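Local coordinates for leucine aminopeptidase A1, chloroplastic (Solanum lycopersicum, PDB 5D8N), which removes N-terminal amino acids, preferably leucine, from peptides as a magnesium-dependent M17 aminopeptidase that works as a homohexamer, and also has chaperone activity, at residues A[203-208]-A[340-345]. The protein carries 1 engineered substitution. Residues are numbered along the deposited sequence; the frame is centred on the assembly and turned at random.
Sequences IKYAEH and GEIRPS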
loop_
_atom_site.group_PDB
_atom_site.type_symbol
_atom_site.label_atom_id
_atom_site.label_comp_id
_atom_site.label_asym_id
_atom_site.label_seq_id
_atom_site.Cartn_x
_atom_site.Cartn_y
_atom_site.Cartn_z
ATOM N N ILE A 203 46.317 25.740 8.798
ATOM C CA ILE A 203 45.349 26.296 7.885
ATOM C C ILE A 203 45.485 25.596 6.538
ATOM O O ILE A 203 44.479 25.301 5.900
ATOM C CB ILE A 203 45.488 27.826 7.754
ATOM C CG1 ILE A 203 44.997 28.507 9.034
ATOM C CG2 ILE A 203 44.738 28.372 6.546
ATOM C CD1 ILE A 203 45.399 29.964 9.128
ATOM N N LYS A 204 46.718 25.373 6.105
ATOM C CA LYS A 204 46.986 24.739 4.832
ATOM C C LYS A 204 46.432 23.296 4.841
ATOM O O LYS A 204 45.904 22.804 3.830
ATOM C CB LYS A 204 48.488 24.758 4.579
ATOM C CG LYS A 204 48.884 24.673 3.123
ATOM C CD LYS A 204 48.635 25.951 2.347
ATOM C CE LYS A 204 49.589 26.052 1.166
ATOM N NZ LYS A 204 49.640 24.828 0.307
ATOM N N TYR A 205 46.662 22.589 5.940
ATOM C CA TYR A 205 46.129 21.246 6.115
ATOM C C TYR A 205 44.619 21.287 5.910
ATOM O O TYR A 205 44.081 20.473 5.157
ATOM C CB TYR A 205 46.479 20.687 7.502
ATOM C CG TYR A 205 45.694 19.455 7.944
ATOM C CD1 TYR A 205 45.987 18.182 7.458
ATOM C CD2 TYR A 205 44.745 19.545 8.938
ATOM C CE1 TYR A 205 45.236 17.072 7.832
ATOM C CE2 TYR A 205 44.052 18.430 9.376
ATOM C CZ TYR A 205 44.270 17.206 8.792
ATOM O OH TYR A 205 43.564 16.100 9.237
ATOM N N ALA A 206 43.959 22.233 6.572
ATOM C CA ALA A 206 42.504 22.355 6.491
ATOM C C ALA A 206 42.103 22.589 5.040
ATOM O O ALA A 206 41.129 22.007 4.543
ATOM C CB ALA A 206 41.991 23.492 7.366
ATOM N N GLU A 207 42.849 23.455 4.362
ATOM C CA GLU A 207 42.569 23.725 2.960
ATOM C C GLU A 207 42.696 22.458 2.113
ATOM O O GLU A 207 41.903 22.271 1.200
ATOM C CB GLU A 207 43.441 24.856 2.391
ATOM C CG GLU A 207 43.102 26.216 2.970
ATOM C CD GLU A 207 44.103 27.303 2.592
ATOM O OE1 GLU A 207 45.314 27.042 2.676
ATOM O OE2 GLU A 207 43.689 28.410 2.193
ATOM N N HIS A 208 43.691 21.626 2.400
ATOM C CA HIS A 208 43.885 20.401 1.643
ATOM C C HIS A 208 42.693 19.465 1.858
ATOM O O HIS A 208 42.195 18.848 0.912
ATOM C CB HIS A 208 45.173 19.684 2.064
ATOM C CG HIS A 208 46.416 20.463 1.785
ATOM N ND1 HIS A 208 46.505 21.364 0.746
ATOM C CD2 HIS A 208 47.658 20.383 2.324
ATOM C CE1 HIS A 208 47.738 21.831 0.673
ATOM N NE2 HIS A 208 48.443 21.279 1.644
ATOM N N GLY A 340 46.949 13.342 -1.210
ATOM C CA GLY A 340 47.924 13.661 -2.235
ATOM C C GLY A 340 48.675 14.950 -1.940
ATOM O O GLY A 340 49.894 15.000 -2.156
ATOM N N GLU A 341 47.971 15.942 -1.383
ATOM C CA GLU A 341 48.581 17.179 -0.950
ATOM C C GLU A 341 49.333 17.015 0.361
ATOM O O GLU A 341 50.364 17.641 0.568
ATOM C CB GLU A 341 47.535 18.286 -0.761
ATOM C CG GLU A 341 46.829 18.701 -2.035
ATOM C CD GLU A 341 47.571 19.786 -2.797
ATOM O OE1 GLU A 341 48.744 20.067 -2.475
ATOM O OE2 GLU A 341 47.040 20.190 -3.844
ATOM N N ILE A 342 48.709 16.359 1.336
ATOM C CA ILE A 342 49.254 16.309 2.689
ATOM C C ILE A 342 50.511 15.446 2.759
ATOM O O ILE A 342 51.446 15.753 3.510
ATOM C CB ILE A 342 48.212 15.771 3.677
ATOM C CG1 ILE A 342 47.031 16.749 3.794
ATOM C CG2 ILE A 342 48.853 15.535 5.037
ATOM C CD1 ILE A 342 45.784 16.132 4.388
ATOM N N ARG A 343 50.574 14.421 1.913
ATOM C CA ARG A 343 51.785 13.580 1.760
ATOM C C ARG A 343 52.289 12.989 3.054
ATOM O O ARG A 343 53.467 13.067 3.335
ATOM C CB ARG A 343 52.965 14.357 1.175
ATOM C CG ARG A 343 52.739 14.871 -0.220
ATOM C CD ARG A 343 53.904 15.774 -0.604
ATOM N NE ARG A 343 55.102 14.998 -0.947
ATOM C CZ ARG A 343 55.434 14.615 -2.180
ATOM N NH1 ARG A 343 54.626 14.858 -3.210
ATOM N NH2 ARG A 343 56.495 13.831 -2.359
ATOM N N PRO A 344 51.452 12.236 3.763
ATOM C CA PRO A 344 51.989 11.604 4.964
ATOM C C PRO A 344 52.998 10.505 4.660
ATOM O O PRO A 344 52.837 9.726 3.724
ATOM C CB PRO A 344 50.751 11.018 5.629
ATOM C CG PRO A 344 49.783 10.821 4.505
ATOM C CD PRO A 344 50.022 11.964 3.563
ATOM N N SER A 345 54.010 10.387 5.509
ATOM C CA SER A 345 54.945 9.274 5.445
ATOM C C SER A 345 54.402 8.180 6.354
ATOM O O SER A 345 53.404 8.370 7.060
ATOM C CB SER A 345 56.347 9.719 5.894
ATOM O OG SER A 345 56.296 10.168 7.242
#
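The C-terminal turn of helix 327-342, in the catalytic domain, packs against helix 197-221, the long interdomain helix of M17 enzymes. H208 and Y205, one turn apart, meet E341 and I342. H208 and E341 meet in a CH-pi interaction. CB of E341 sits 3.5 Å from the centroid of the H208 ring, only 12° off the ring normal. The opposite face of the imidazole carries K204 O, offset toward the rim, so the ring is held between its own helix and the neighbouring one. The E341 chain bends at chi2 (-87°) and brings its carboxylate back beside the imidazole; the two planes are 9° apart. OE1 of E341 stays 3.7 Å from CE1 of H208, while OE2 is hydrogen-bonded to Y243. Elsewhere on helix 197-221, A206 touches helix 152-170 and I203 touches strand 31-35 of the N-terminal sheet. Helix 519-527 packs along the seam with helix 327-342. There CD1 of I342 touches CE1 of Y205 at 3.6 Å, and both side chains also contact V523. The Y205 hydroxyl hydrogen-bonds E524. CG1 of I342 lies 3.9 Å from CB of H208. With an alanine at H208, CB of E341 is likely to lose the face it rests on, with a gap opening between the helices.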